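Local coordinates for glycosyl hydrolase family 2, TIM barrel domain protein (Parabacteroides merdae ATCC 43184, PDB 6DXU) that probably hydrolyses beta-D-glucuronides in the human gut, as a glycoside hydrolase family 2 beta-glucuronidase, at residues D[175-180]-D[403-408]. Sequence-based numbering, arbitrary orientation.
Sequences EMIPSD and KQARRM. With NA (sodium ion), chain O.
A sodium-binding loop of the sugar-binding domain meets a TIM-barrel helix here, and Q404 and I177 carry the contact. The carboxamide of Q404 pairs with both backbone polar groups of I177. OE1 of Q404 accepts from the N of I177 at 2.8 Å, with N-H...O at 156°. That donor lies tilted from the carbonyl plane. NE2 of Q404 donates to the O of I177 at 3.0 Å, along a more bent path of 142°. The two bonds fix the rotation of the amide. The side chain spans the gap because CG of Q404 is anti to its backbone N (chi1 179°) and the rest is extended. A water lies within hydrogen-bonding distance of both OE1 of Q404 and the carbonyl O of E175.

The I177 side chain runs past Q404 in the opposite direction. Its CG1 packs 3.5 Å from CD of Q404. Its CD1 ends on the helix, 4.1 Å from CB of A405 and near SD of M408. CG of M176, the residue before I177, lies 3.3 Å from OE1 of Q404.

The carbonyls just before and after I177 face the metal. The O of M176 binds sodium at 2.4 Å and the O of P178 at 2.5 Å. The O of D173 and two waters also bind the ion. A cis peptide bond precedes P178. Q404 thus holds the one residue between two metal ligands, and is a second-shell contact of the site.

The loop follows strand 162-169 and leads to strand 194-199. Y401, one turn earlier on helix 399-416, also touches I177. On the neighbouring helix 442-459, F448 packs on A405, and E451 forms a salt bridge with R406.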
loop_
_atom_site.group_PDB
_atom_site.type_symbol
_atom_site.label_atom_id
_atom_site.label_comp_id
_atom_site.label_asym_id
_atom_site.label_seq_id
_atom_site.Cartn_x
_atom_site.Cartn_y
_atom_site.Cartn_z
ATOM N N GLU D 175 19.214 1.804 4.609
ATOM C CA GLU D 175 18.476 0.609 5.011
ATOM C C GLU D 175 18.828 -0.601 4.166
ATOM O O GLU D 175 18.059 -1.567 4.131
ATOM C CB GLU D 175 16.961 0.854 4.964
ATOM C CG GLU D 175 16.447 1.939 5.936
ATOM C CD GLU D 175 16.606 1.523 7.400
ATOM O OE1 GLU D 175 16.762 0.304 7.686
ATOM O OE2 GLU D 175 16.619 2.423 8.268
ATOM N N MET D 176 19.975 -0.564 3.490
ATOM C CA MET D 176 20.458 -1.661 2.670
ATOM C C MET D 176 21.925 -1.900 3.005
ATOM O O MET D 176 22.677 -0.936 3.200
ATOM C CB MET D 176 20.296 -1.324 1.171
ATOM C CG MET D 176 20.773 -2.416 0.207
ATOM S SD MET D 176 20.793 -1.820 -1.515
ATOM C CE MET D 176 22.281 -0.795 -1.511
ATOM N N ILE D 177 22.323 -3.168 3.118
ATOM C CA ILE D 177 23.744 -3.459 3.316
ATOM C C ILE D 177 24.370 -3.677 1.945
ATOM O O ILE D 177 23.676 -4.145 1.027
ATOM C CB ILE D 177 23.976 -4.670 4.232
ATOM C CG1 ILE D 177 23.379 -5.951 3.640
ATOM C CG2 ILE D 177 23.401 -4.377 5.611
ATOM C CD1 ILE D 177 23.823 -7.257 4.395
ATOM N N PRO D 178 25.658 -3.324 1.742
ATOM C CA PRO D 178 26.562 -2.728 2.738
ATOM C C PRO D 178 26.347 -1.227 2.952
ATOM O O PRO D 178 25.588 -0.584 2.222
ATOM C CB PRO D 178 27.949 -2.943 2.120
ATOM C CG PRO D 178 27.695 -2.847 0.653
ATOM C CD PRO D 178 26.333 -3.492 0.439
ATOM N N SER D 179 27.049 -0.695 3.947
ATOM C CA SER D 179 27.001 0.719 4.292
ATOM C C SER D 179 27.946 1.527 3.414
ATOM O O SER D 179 29.061 1.085 3.106
ATOM C CB SER D 179 27.398 0.899 5.759
ATOM O OG SER D 179 27.651 2.263 6.053
ATOM N N ASP D 180 27.517 2.737 3.043
ATOM C CA ASP D 180 28.405 3.666 2.351
ATOM C C ASP D 180 29.547 4.152 3.228
ATOM O O ASP D 180 30.421 4.867 2.736
ATOM C CB ASP D 180 27.602 4.871 1.815
ATOM C CG ASP D 180 26.818 4.524 0.548
ATOM O OD1 ASP D 180 27.458 4.299 -0.503
ATOM O OD2 ASP D 180 25.578 4.435 0.610
ATOM N N LYS D 403 15.954 -8.194 7.061
ATOM C CA LYS D 403 15.509 -9.248 6.155
ATOM C C LYS D 403 16.533 -9.449 5.050
ATOM O O LYS D 403 16.819 -10.585 4.658
ATOM C CB LYS D 403 14.139 -8.912 5.564
ATOM C CG LYS D 403 12.973 -9.235 6.491
ATOM C CD LYS D 403 11.637 -8.827 5.873
ATOM C CE LYS D 403 10.490 -8.968 6.872
ATOM N NZ LYS D 403 9.232 -8.347 6.348
ATOM N N GLN D 404 17.139 -8.356 4.572
ATOM C CA GLN D 404 18.175 -8.490 3.553
ATOM C C GLN D 404 19.376 -9.265 4.078
ATOM O O GLN D 404 19.923 -10.122 3.375
ATOM C CB GLN D 404 18.627 -7.117 3.045
ATOM C CG GLN D 404 19.729 -7.254 1.990
ATOM C CD GLN D 404 20.469 -5.960 1.689
ATOM O OE1 GLN D 404 20.228 -4.923 2.310
ATOM N NE2 GLN D 404 21.389 -6.026 0.734
ATOM N N ALA D 405 19.828 -8.958 5.300
ATOM C CA ALA D 405 20.992 -9.654 5.836
ATOM C C ALA D 405 20.729 -11.152 5.985
ATOM O O ALA D 405 21.565 -11.978 5.597
ATOM C CB ALA D 405 21.408 -9.042 7.174
ATOM N N ARG D 406 19.579 -11.518 6.565
ATOM C CA ARG D 406 19.219 -12.927 6.699
ATOM C C ARG D 406 19.188 -13.614 5.342
ATOM O O ARG D 406 19.668 -14.746 5.185
ATOM C CB ARG D 406 17.842 -13.066 7.368
ATOM C CG ARG D 406 17.774 -12.605 8.816
ATOM C CD ARG D 406 16.368 -12.873 9.416
ATOM N NE ARG D 406 16.170 -12.149 10.671
ATOM C CZ ARG D 406 15.353 -11.101 10.830
ATOM N NH1 ARG D 406 14.621 -10.652 9.816
ATOM N NH2 ARG D 406 15.260 -10.503 12.015
ATOM N N ARG D 407 18.573 -12.953 4.362
ATOM C CA ARG D 407 18.431 -13.538 3.032
ATOM C C ARG D 407 19.785 -13.753 2.377
ATOM O O ARG D 407 20.020 -14.789 1.744
ATOM C CB ARG D 407 17.556 -12.633 2.167
ATOM C CG ARG D 407 17.355 -13.136 0.747
ATOM C CD ARG D 407 16.364 -12.234 -0.007
ATOM N NE ARG D 407 16.889 -10.878 -0.221
ATOM C CZ ARG D 407 16.391 -9.774 0.336
ATOM N NH1 ARG D 407 15.338 -9.844 1.144
ATOM N NH2 ARG D 407 16.932 -8.587 0.068
ATOM N N MET D 408 20.681 -12.767 2.484
ATOM C CA MET D 408 21.987 -12.927 1.860
ATOM C C MET D 408 22.829 -13.973 2.575
ATOM O O MET D 408 23.641 -14.645 1.936
ATOM C CB MET D 408 22.710 -11.588 1.804
ATOM C CG MET D 408 22.005 -10.585 0.878
ATOM S SD MET D 408 22.953 -9.073 0.622
ATOM C CE MET D 408 24.090 -9.574 -0.685
HETATM NA NA NA O . 23.751 1.092 2.384
HETATM O O HOH W 1 17.628 -3.698 2.163
HETATM O O HOH W 2 24.648 2.930 3.715
HETATM O O HOH W 3 24.095 2.162 0.298
#